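PDB 3LLK: sulfhydryl oxidase 1 from Homo sapiens, which probably catalyses the FAD-dependent oxidation of thiols to disulfides, with molecular oxygen as the electron acceptor. Local coordinates for residues M16-L27 and F56-L66; L45-A53 and L66-K74. All coordinates share one frame; numbering follows the deposited sequence.

Contact 1. Residues M16-L27 and F56-L66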
loop_
_atom_site.group_PDB
_atom_site.type_symbol
_atom_site.label_atom_id
_atom_site.label_comp_id
_atom_site.label_asym_id
_atom_site.label_seq_id
_atom_site.Cartn_x
_atom_site.Cartn_y
_atom_site.Cartn_z
ATOM N N MET A 16 -0.725 -1.712 -13.194
ATOM C CA MET A 16 -1.491 -0.532 -12.837
ATOM C C MET A 16 -2.887 -0.933 -12.357
ATOM O O MET A 16 -3.477 -0.258 -11.510
ATOM C CB MET A 16 -1.596 0.426 -14.032
ATOM C CG MET A 16 -2.155 1.802 -13.662
ATOM S SD MET A 16 -1.080 2.759 -12.514
ATOM C CE MET A 16 -0.052 3.634 -13.672
ATOM N N ALA A 17 -3.403 -2.040 -12.891
ATOM C CA ALA A 17 -4.726 -2.523 -12.517
ATOM C C ALA A 17 -4.804 -2.842 -11.020
ATOM O O ALA A 17 -5.819 -2.564 -10.380
ATOM C CB ALA A 17 -5.093 -3.773 -13.341
ATOM N N ASP A 18 -3.748 -3.434 -10.467
ATOM C CA ASP A 18 -3.745 -3.752 -9.043
ATOM C C ASP A 18 -3.756 -2.457 -8.229
ATOM O O ASP A 18 -4.473 -2.351 -7.235
ATOM C CB ASP A 18 -2.515 -4.590 -8.650
ATOM C CG ASP A 18 -2.513 -5.987 -9.272
ATOM O OD1 ASP A 18 -3.483 -6.761 -9.062
ATOM O OD2 ASP A 18 -1.521 -6.313 -9.963
ATOM N N LEU A 19 -2.977 -1.467 -8.658
ATOM C CA LEU A 19 -2.908 -0.206 -7.931
ATOM C C LEU A 19 -4.226 0.574 -7.967
ATOM O O LEU A 19 -4.684 1.063 -6.934
ATOM C CB LEU A 19 -1.756 0.660 -8.470
ATOM C CG LEU A 19 -0.344 0.073 -8.300
ATOM C CD1 LEU A 19 0.674 0.905 -9.082
ATOM C CD2 LEU A 19 0.023 0.040 -6.817
ATOM N N GLU A 20 -4.829 0.700 -9.146
ATOM C CA GLU A 20 -6.093 1.424 -9.261
ATOM C C GLU A 20 -7.235 0.687 -8.547
ATOM O O GLU A 20 -8.144 1.319 -8.007
ATOM C CB GLU A 20 -6.453 1.650 -10.734
ATOM C CG GLU A 20 -5.381 2.422 -11.500
ATOM C CD GLU A 20 -5.824 2.860 -12.889
ATOM O OE1 GLU A 20 -6.632 2.145 -13.526
ATOM O OE2 GLU A 20 -5.346 3.913 -13.352
ATOM N N SER A 21 -7.188 -0.641 -8.544
ATOM C CA SER A 21 -8.214 -1.422 -7.862
ATOM C C SER A 21 -8.087 -1.193 -6.362
ATOM O O SER A 21 -9.091 -1.116 -5.653
ATOM C CB SER A 21 -8.073 -2.916 -8.177
ATOM O OG SER A 21 -8.468 -3.202 -9.510
ATOM N N ALA A 22 -6.846 -1.090 -5.881
ATOM C CA ALA A 22 -6.607 -0.834 -4.467
ATOM C C ALA A 22 -7.277 0.498 -4.108
ATOM O O ALA A 22 -8.032 0.581 -3.137
ATOM C CB ALA A 22 -5.092 -0.774 -4.182
ATOM N N LEU A 23 -7.007 1.540 -4.891
ATOM C CA LEU A 23 -7.629 2.845 -4.647
ATOM C C LEU A 23 -9.157 2.729 -4.630
ATOM O O LEU A 23 -9.831 3.272 -3.754
ATOM C CB LEU A 23 -7.231 3.851 -5.735
ATOM C CG LEU A 23 -5.771 4.325 -5.815
ATOM C CD1 LEU A 23 -5.663 5.409 -6.883
ATOM C CD2 LEU A 23 -5.321 4.867 -4.468
ATOM N N HIS A 24 -9.702 2.025 -5.611
ATOM C CA HIS A 24 -11.150 1.853 -5.702
ATOM C C HIS A 24 -11.719 1.197 -4.435
ATOM O O HIS A 24 -12.696 1.667 -3.852
ATOM C CB HIS A 24 -11.495 0.980 -6.906
ATOM C CG HIS A 24 -12.958 0.697 -7.044
ATOM N ND1 HIS A 24 -13.880 1.676 -7.344
ATOM C CD2 HIS A 24 -13.663 -0.448 -6.887
ATOM C CE1 HIS A 24 -15.091 1.147 -7.367
ATOM N NE2 HIS A 24 -14.986 -0.141 -7.092
ATOM N N TYR A 25 -11.093 0.102 -4.031
ATOM C CA TYR A 25 -11.517 -0.654 -2.865
ATOM C C TYR A 25 -11.413 0.182 -1.594
ATOM O O TYR A 25 -12.278 0.126 -0.722
ATOM C CB TYR A 25 -10.659 -1.910 -2.740
ATOM C CG TYR A 25 -11.267 -2.980 -1.882
ATOM C CD1 TYR A 25 -12.064 -3.976 -2.442
ATOM C CD2 TYR A 25 -11.054 -3.001 -0.505
ATOM C CE1 TYR A 25 -12.632 -4.969 -1.651
ATOM C CE2 TYR A 25 -11.620 -3.994 0.294
ATOM C CZ TYR A 25 -12.405 -4.970 -0.287
ATOM O OH TYR A 25 -12.961 -5.955 0.489
ATOM N N ILE A 26 -10.347 0.959 -1.490
ATOM C CA ILE A 26 -10.149 1.812 -0.327
ATOM C C ILE A 26 -11.280 2.828 -0.175
ATOM O O ILE A 26 -11.941 2.894 0.867
ATOM C CB ILE A 26 -8.791 2.573 -0.423
ATOM C CG1 ILE A 26 -7.640 1.606 -0.142
ATOM C CG2 ILE A 26 -8.771 3.743 0.537
ATOM C CD1 ILE A 26 -6.257 2.130 -0.530
ATOM N N LEU A 27 -11.510 3.604 -1.231
ATOM C CA LEU A 27 -12.521 4.648 -1.216
ATOM C C LEU A 27 -13.978 4.194 -1.154
ATOM O O LEU A 27 -14.781 4.819 -0.471
ATOM C CB LEU A 27 -12.326 5.565 -2.429
ATOM C CG LEU A 27 -10.972 6.288 -2.545
ATOM C CD1 LEU A 27 -10.811 6.842 -3.960
ATOM C CD2 LEU A 27 -10.874 7.410 -1.520
ATOM N N PHE A 56 1.101 8.752 -5.370
ATOM C CA PHE A 56 0.573 7.660 -6.174
ATOM C C PHE A 56 1.045 7.871 -7.612
ATOM O O PHE A 56 0.913 8.967 -8.153
ATOM C CB PHE A 56 -0.953 7.624 -6.125
ATOM C CG PHE A 56 -1.545 6.458 -6.863
ATOM C CD1 PHE A 56 -1.917 6.579 -8.202
ATOM C CD2 PHE A 56 -1.715 5.230 -6.228
ATOM C CE1 PHE A 56 -2.457 5.488 -8.903
ATOM C CE2 PHE A 56 -2.256 4.121 -6.916
ATOM C CZ PHE A 56 -2.627 4.254 -8.254
ATOM N N PRO A 57 1.602 6.821 -8.248
ATOM C CA PRO A 57 2.103 6.899 -9.633
ATOM C C PRO A 57 0.976 6.808 -10.664
ATOM O O PRO A 57 1.009 5.964 -11.553
ATOM C CB PRO A 57 3.044 5.703 -9.713
ATOM C CG PRO A 57 2.292 4.664 -8.908
ATOM C CD PRO A 57 1.780 5.460 -7.698
ATOM N N GLY A 58 -0.007 7.694 -10.552
ATOM C CA GLY A 58 -1.145 7.633 -11.443
ATOM C C GLY A 58 -1.070 8.284 -12.807
ATOM O O GLY A 58 -0.260 9.177 -13.054
ATOM N N ARG A 59 -1.927 7.803 -13.703
ATOM C CA ARG A 59 -2.020 8.359 -15.039
ATOM C C ARG A 59 -2.667 9.719 -14.803
ATOM O O ARG A 59 -3.222 9.964 -13.726
ATOM C CB ARG A 59 -2.923 7.503 -15.928
ATOM C CG ARG A 59 -2.521 6.049 -16.035
ATOM C CD ARG A 59 -3.494 5.159 -15.275
ATOM N NE ARG A 59 -4.584 4.647 -16.106
ATOM C CZ ARG A 59 -5.519 5.394 -16.688
ATOM N NH1 ARG A 59 -5.519 6.710 -16.543
ATOM N NH2 ARG A 59 -6.464 4.814 -17.418
ATOM N N PRO A 60 -2.621 10.613 -15.806
ATOM C CA PRO A 60 -3.201 11.952 -15.694
ATOM C C PRO A 60 -4.623 12.036 -15.137
ATOM O O PRO A 60 -4.886 12.828 -14.239
ATOM C CB PRO A 60 -3.089 12.496 -17.122
ATOM C CG PRO A 60 -3.150 11.250 -17.964
ATOM C CD PRO A 60 -2.237 10.331 -17.201
ATOM N N LEU A 61 -5.544 11.237 -15.661
ATOM C CA LEU A 61 -6.914 11.280 -15.158
ATOM C C LEU A 61 -6.996 10.887 -13.681
ATOM O O LEU A 61 -7.742 11.493 -12.911
ATOM C CB LEU A 61 -7.820 10.354 -15.974
ATOM C CG LEU A 61 -8.485 10.919 -17.229
ATOM C CD1 LEU A 61 -9.257 9.811 -17.933
ATOM C CD2 LEU A 61 -9.411 12.064 -16.842
ATOM N N VAL A 62 -6.233 9.867 -13.295
ATOM C CA VAL A 62 -6.235 9.390 -11.915
ATOM C C VAL A 62 -5.575 10.397 -10.973
ATOM O O VAL A 62 -6.067 10.642 -9.872
ATOM C CB VAL A 62 -5.534 8.010 -11.800
ATOM C CG1 VAL A 62 -5.375 7.606 -10.331
ATOM C CG2 VAL A 62 -6.357 6.959 -12.526
ATOM N N GLN A 63 -4.474 11.000 -11.407
ATOM C CA GLN A 63 -3.805 11.978 -10.562
ATOM C C GLN A 63 -4.692 13.206 -10.392
ATOM O O GLN A 63 -4.719 13.812 -9.318
ATOM C CB GLN A 63 -2.454 12.368 -11.162
ATOM C CG GLN A 63 -1.348 12.509 -10.129
ATOM C CD GLN A 63 -1.302 11.342 -9.149
ATOM O OE1 GLN A 63 -1.525 10.186 -9.518
ATOM N NE2 GLN A 63 -1.006 11.645 -7.894
ATOM N N ASN A 64 -5.424 13.572 -11.446
ATOM C CA ASN A 64 -6.319 14.722 -11.368
ATOM C C ASN A 64 -7.458 14.395 -10.396
ATOM O O ASN A 64 -7.923 15.251 -9.652
ATOM C CB ASN A 64 -6.905 15.049 -12.748
ATOM C CG ASN A 64 -7.899 16.202 -12.698
ATOM O OD1 ASN A 64 -7.522 17.350 -12.452
ATOM N ND2 ASN A 64 -9.181 15.897 -12.911
ATOM N N PHE A 65 -7.907 13.147 -10.429
ATOM C CA PHE A 65 -8.978 12.678 -9.562
ATOM C C PHE A 65 -8.538 12.728 -8.088
ATOM O O PHE A 65 -9.279 13.205 -7.226
ATOM C CB PHE A 65 -9.348 11.247 -9.951
ATOM C CG PHE A 65 -10.207 10.547 -8.948
ATOM C CD1 PHE A 65 -11.568 10.814 -8.867
ATOM C CD2 PHE A 65 -9.652 9.606 -8.086
ATOM C CE1 PHE A 65 -12.367 10.152 -7.941
ATOM C CE2 PHE A 65 -10.442 8.937 -7.160
ATOM C CZ PHE A 65 -11.802 9.211 -7.088
ATOM N N LEU A 66 -7.337 12.238 -7.799
ATOM C CA LEU A 66 -6.835 12.251 -6.427
ATOM C C LEU A 66 -6.645 13.674 -5.905
ATOM O O LEU A 66 -6.940 13.962 -4.740
ATOM C CB LEU A 66 -5.519 11.467 -6.332
ATOM C CG LEU A 66 -5.679 9.966 -6.597
ATOM C CD1 LEU A 66 -4.306 9.316 -6.763
ATOM C CD2 LEU A 66 -6.466 9.322 -5.445
HETATM O O HOH W 1 -2.993 5.186 -12.277
HETATM O O HOH W 2 -5.380 1.902 -15.924
#
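Glu20 OE2 lies 3.0 Å from Arg59 NE in a salt bridge and accepts a hydrogen bond from water 1 at 2.9 Å. The oxygen sits well out of the guanidinium plane, so charge alone holds the pair. Water 1 accepts from the backbone N of Arg59, the N-cap of helix 60-75. Water 2 donates to Glu20 OE1 at 2.7 Å and accepts from Arg59 NE. Met16 CE lies 3.3 Å from Pro57 O, and Met16 CG packs on Arg59 CD.

Away from this polar end, Leu23 CD1 stands over one face of the Phe56 ring, 3.6 Å from its centroid, in a CH-pi contact. Phe56 has CG anti to its backbone N (chi1 -176°), which turns the ring to meet helix 16-27. Leu19 CB touches Phe56 CZ at 3.7 Å. Leu23 CD1 also reaches Val62 CG1 and Leu66 CD1. Leu27 CD1 meets the edge of the Phe65 ring, 3.8 Å from CE2. Phe56 and Pro57, centre of an inverse gamma turn, lie in the bend between helices 39-55 and 60-75.

With no direct hydrogen bond across, charge and bridging water hold one end. Apolar packing, mostly of leucines on Phe56 and Phe65, makes most of the rest.

Contact 2. Residues L45-A53 and L66-K74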
loop_
_atom_site.group_PDB
_atom_site.type_symbol
_atom_site.label_atom_id
_atom_site.label_comp_id
_atom_site.label_asym_id
_atom_site.label_seq_id
_atom_site.Cartn_x
_atom_site.Cartn_y
_atom_site.Cartn_z
ATOM N N LEU A 45 -7.584 9.711 7.268
ATOM C CA LEU A 45 -8.034 9.658 5.882
ATOM C C LEU A 45 -7.446 10.818 5.081
ATOM O O LEU A 45 -6.967 10.628 3.963
ATOM C CB LEU A 45 -9.561 9.707 5.809
ATOM C CG LEU A 45 -10.191 9.798 4.416
ATOM C CD1 LEU A 45 -9.659 8.690 3.522
ATOM C CD2 LEU A 45 -11.702 9.683 4.530
ATOM N N LYS A 46 -7.480 12.017 5.662
ATOM C CA LYS A 46 -6.963 13.201 4.996
ATOM C C LYS A 46 -5.455 13.129 4.785
ATOM O O LYS A 46 -4.950 13.577 3.758
ATOM C CB LYS A 46 -7.314 14.463 5.796
ATOM C CG LYS A 46 -8.807 14.752 5.874
ATOM C CD LYS A 46 -9.083 16.053 6.625
ATOM C CE LYS A 46 -10.574 16.372 6.656
ATOM N NZ LYS A 46 -10.848 17.670 7.337
ATOM N N LYS A 47 -4.736 12.564 5.748
ATOM C CA LYS A 47 -3.288 12.459 5.620
ATOM C C LYS A 47 -2.929 11.431 4.555
ATOM O O LYS A 47 -1.977 11.625 3.801
ATOM C CB LYS A 47 -2.649 12.072 6.959
ATOM C CG LYS A 47 -2.588 13.217 7.961
ATOM C CD LYS A 47 -1.942 12.805 9.270
ATOM C CE LYS A 47 -1.894 13.977 10.249
ATOM N NZ LYS A 47 -1.458 13.572 11.622
ATOM N N PHE A 48 -3.690 10.338 4.492
ATOM C CA PHE A 48 -3.422 9.296 3.503
ATOM C C PHE A 48 -3.772 9.776 2.091
ATOM O O PHE A 48 -3.041 9.501 1.147
ATOM C CB PHE A 48 -4.210 8.017 3.831
ATOM C CG PHE A 48 -3.823 6.835 2.987
ATOM C CD1 PHE A 48 -2.594 6.204 3.169
ATOM C CD2 PHE A 48 -4.684 6.357 2.001
ATOM C CE1 PHE A 48 -2.228 5.110 2.379
ATOM C CE2 PHE A 48 -4.326 5.266 1.211
ATOM C CZ PHE A 48 -3.095 4.642 1.399
ATOM N N VAL A 49 -4.893 10.483 1.949
ATOM C CA VAL A 49 -5.296 10.995 0.641
ATOM C C VAL A 49 -4.279 12.038 0.180
ATOM O O VAL A 49 -3.972 12.115 -1.006
ATOM C CB VAL A 49 -6.724 11.615 0.674
ATOM C CG1 VAL A 49 -7.020 12.338 -0.618
ATOM C CG2 VAL A 49 -7.753 10.516 0.876
ATOM N N ALA A 50 -3.757 12.831 1.121
ATOM C CA ALA A 50 -2.747 13.834 0.792
ATOM C C ALA A 50 -1.532 13.093 0.243
ATOM O O ALA A 50 -0.922 13.524 -0.737
ATOM C CB ALA A 50 -2.352 14.637 2.037
ATOM N N VAL A 51 -1.185 11.976 0.876
ATOM C CA VAL A 51 -0.049 11.164 0.434
ATOM C C VAL A 51 -0.307 10.590 -0.964
ATOM O O VAL A 51 0.578 10.608 -1.824
ATOM C CB VAL A 51 0.243 10.020 1.439
ATOM C CG1 VAL A 51 1.202 9.010 0.837
ATOM C CG2 VAL A 51 0.854 10.599 2.712
ATOM N N LEU A 52 -1.522 10.099 -1.203
ATOM C CA LEU A 52 -1.851 9.553 -2.516
ATOM C C LEU A 52 -1.772 10.629 -3.599
ATOM O O LEU A 52 -1.157 10.431 -4.652
ATOM C CB LEU A 52 -3.257 8.946 -2.509
ATOM C CG LEU A 52 -3.438 7.741 -1.582
ATOM C CD1 LEU A 52 -4.917 7.367 -1.535
ATOM C CD2 LEU A 52 -2.588 6.566 -2.081
ATOM N N ALA A 53 -2.396 11.771 -3.336
ATOM C CA ALA A 53 -2.402 12.862 -4.306
ATOM C C ALA A 53 -0.985 13.230 -4.738
ATOM O O ALA A 53 -0.750 13.591 -5.891
ATOM C CB ALA A 53 -3.103 14.083 -3.719
ATOM N N LEU A 66 -7.337 12.238 -7.799
ATOM C CA LEU A 66 -6.835 12.251 -6.427
ATOM C C LEU A 66 -6.645 13.674 -5.905
ATOM O O LEU A 66 -6.940 13.962 -4.740
ATOM C CB LEU A 66 -5.519 11.467 -6.332
ATOM C CG LEU A 66 -5.679 9.966 -6.597
ATOM C CD1 LEU A 66 -4.306 9.316 -6.763
ATOM C CD2 LEU A 66 -6.466 9.322 -5.445
ATOM N N HIS A 67 -6.152 14.569 -6.759
ATOM C CA HIS A 67 -5.957 15.963 -6.352
ATOM C C HIS A 67 -7.317 16.608 -6.066
ATOM O O HIS A 67 -7.460 17.394 -5.120
ATOM C CB HIS A 67 -5.233 16.742 -7.461
ATOM C CG HIS A 67 -5.139 18.214 -7.204
ATOM N ND1 HIS A 67 -4.192 18.768 -6.370
ATOM C CD2 HIS A 67 -5.907 19.243 -7.635
ATOM C CE1 HIS A 67 -4.381 20.073 -6.295
ATOM N NE2 HIS A 67 -5.416 20.387 -7.054
ATOM N N SER A 68 -8.320 16.264 -6.872
ATOM C CA SER A 68 -9.660 16.828 -6.687
ATOM C C SER A 68 -10.292 16.332 -5.381
ATOM O O SER A 68 -10.959 17.090 -4.684
ATOM C CB SER A 68 -10.557 16.473 -7.879
ATOM O OG SER A 68 -11.849 17.044 -7.746
ATOM N N VAL A 69 -10.075 15.062 -5.048
ATOM C CA VAL A 69 -10.624 14.514 -3.809
ATOM C C VAL A 69 -9.861 15.105 -2.630
ATOM O O VAL A 69 -10.456 15.482 -1.627
ATOM C CB VAL A 69 -10.510 12.975 -3.763
ATOM C CG1 VAL A 69 -10.963 12.466 -2.408
ATOM C CG2 VAL A 69 -11.371 12.353 -4.873
ATOM N N ASN A 70 -8.541 15.195 -2.771
ATOM C CA ASN A 70 -7.690 15.748 -1.726
ATOM C C ASN A 70 -8.154 17.165 -1.375
ATOM O O ASN A 70 -8.333 17.497 -0.200
ATOM C CB ASN A 70 -6.234 15.791 -2.195
ATOM C CG ASN A 70 -5.268 16.109 -1.070
ATOM O OD1 ASN A 70 -4.213 16.701 -1.292
ATOM N ND2 ASN A 70 -5.617 15.706 0.142
ATOM N N GLU A 71 -8.351 17.992 -2.402
ATOM C CA GLU A 71 -8.784 19.376 -2.204
ATOM C C GLU A 71 -10.188 19.474 -1.609
ATOM O O GLU A 71 -10.461 20.344 -0.780
ATOM C CB GLU A 71 -8.715 20.146 -3.528
ATOM C CG GLU A 71 -7.294 20.431 -3.980
ATOM C CD GLU A 71 -6.433 20.994 -2.855
ATOM O OE1 GLU A 71 -6.863 21.970 -2.201
ATOM O OE2 GLU A 71 -5.325 20.465 -2.622
ATOM N N TRP A 72 -11.077 18.579 -2.027
ATOM C CA TRP A 72 -12.428 18.580 -1.484
ATOM C C TRP A 72 -12.360 18.320 0.025
ATOM O O TRP A 72 -13.054 18.968 0.809
ATOM C CB TRP A 72 -13.273 17.494 -2.141
ATOM C CG TRP A 72 -14.670 17.456 -1.611
ATOM C CD1 TRP A 72 -15.719 18.239 -2.003
ATOM C CD2 TRP A 72 -15.170 16.604 -0.570
ATOM N NE1 TRP A 72 -16.843 17.925 -1.275
ATOM C CE2 TRP A 72 -16.533 16.927 -0.386
ATOM C CE3 TRP A 72 -14.597 15.602 0.226
ATOM C CZ2 TRP A 72 -17.337 16.282 0.565
ATOM C CZ3 TRP A 72 -15.397 14.959 1.174
ATOM C CH2 TRP A 72 -16.752 15.303 1.333
ATOM N N LEU A 73 -11.529 17.360 0.420
ATOM C CA LEU A 73 -11.362 17.015 1.832
ATOM C C LEU A 73 -10.803 18.191 2.620
ATOM O O LEU A 73 -11.282 18.497 3.716
ATOM C CB LEU A 73 -10.419 15.817 1.990
ATOM C CG LEU A 73 -10.987 14.435 1.674
ATOM C CD1 LEU A 73 -9.877 13.389 1.711
ATOM C CD2 LEU A 73 -12.071 14.101 2.690
ATOM N N LYS A 74 -9.781 18.835 2.059
ATOM C CA LYS A 74 -9.141 19.976 2.698
ATOM C C LYS A 74 -10.123 21.116 2.941
ATOM O O LYS A 74 -9.983 21.861 3.904
ATOM C CB LYS A 74 -7.964 20.467 1.846
ATOM C CG LYS A 74 -6.726 19.576 1.942
ATOM C CD LYS A 74 -5.721 19.853 0.832
ATOM C CE LYS A 74 -5.209 21.280 0.865
ATOM N NZ LYS A 74 -4.313 21.571 -0.291
HETATM O O HOH W 3 -10.350 19.640 5.899
#
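Asn70 packs its side chain against one face of helix 45-53. Its CB lies 3.9 Å from both Val49 CG1 and Ala53 CB. With chi1 at -169°, Asn70 turns CG opposite its own backbone N, and the amide reaches across to Ala50. There CG comes within 3.9 Å of Ala50 CA. At the tip the two amide atoms part. OD1 rests 3.7 Å from Ala53 CB, and ND2 is 3.5 Å from Ala50 CA. No hydrogen bond crosses between the segments, so the amide meets this helix by packing.

Val49 slides past Asn70 in the opposite direction and places CG1 3.6 Å from Asn70 CA. Its other methyl, CG2, meets Leu73 CD1 tip to tip at 3.7 Å. At the far end, Leu66 CB lies 4.0 Å from Ala53 CA. The small alanine lets the backbones come close here.

Lys46 stretches its extended chain past Leu73 and brings CE near the carbonyl oxygen of Leu73. Water 3 lies between Lys46 NZ and that oxygen. Leu73 and Val69 also pack on Phe86 of helix 83-92, and Phe48 and Leu52 touch helix 118-134.

The two segment axes approach to 8.7 Å, with an angle of 149° between their directions. Helices 39-55 and 60-75 follow each other in the chain and form an antiparallel helical hairpin within the FAD-dependent sulfhydryl oxidase family region.

Overall arrangement
Helix 60-75 takes part in both contacts. The bend 56-59 and the first turns of helix 60-75 face helix 16-30 in contact 1, and its later turns face helix 39-55 in contact 2. The centres of the contacts are about 12 Å apart. Leu66 belongs to both, and Leu23 CD2 packs on Leu52 CD1 at 3.9 Å. Gln63 NE2 probably donates to Ala53 O at 2.8 Å, which ties the start of helix 60-75 to the end of helix 39-55. Neither contact lines the flavin site closely: the side chain of Leu19 is about 10 Å from the FAD, and that of Leu52 about 13 Å. Helix 118-134 packs against both contacts.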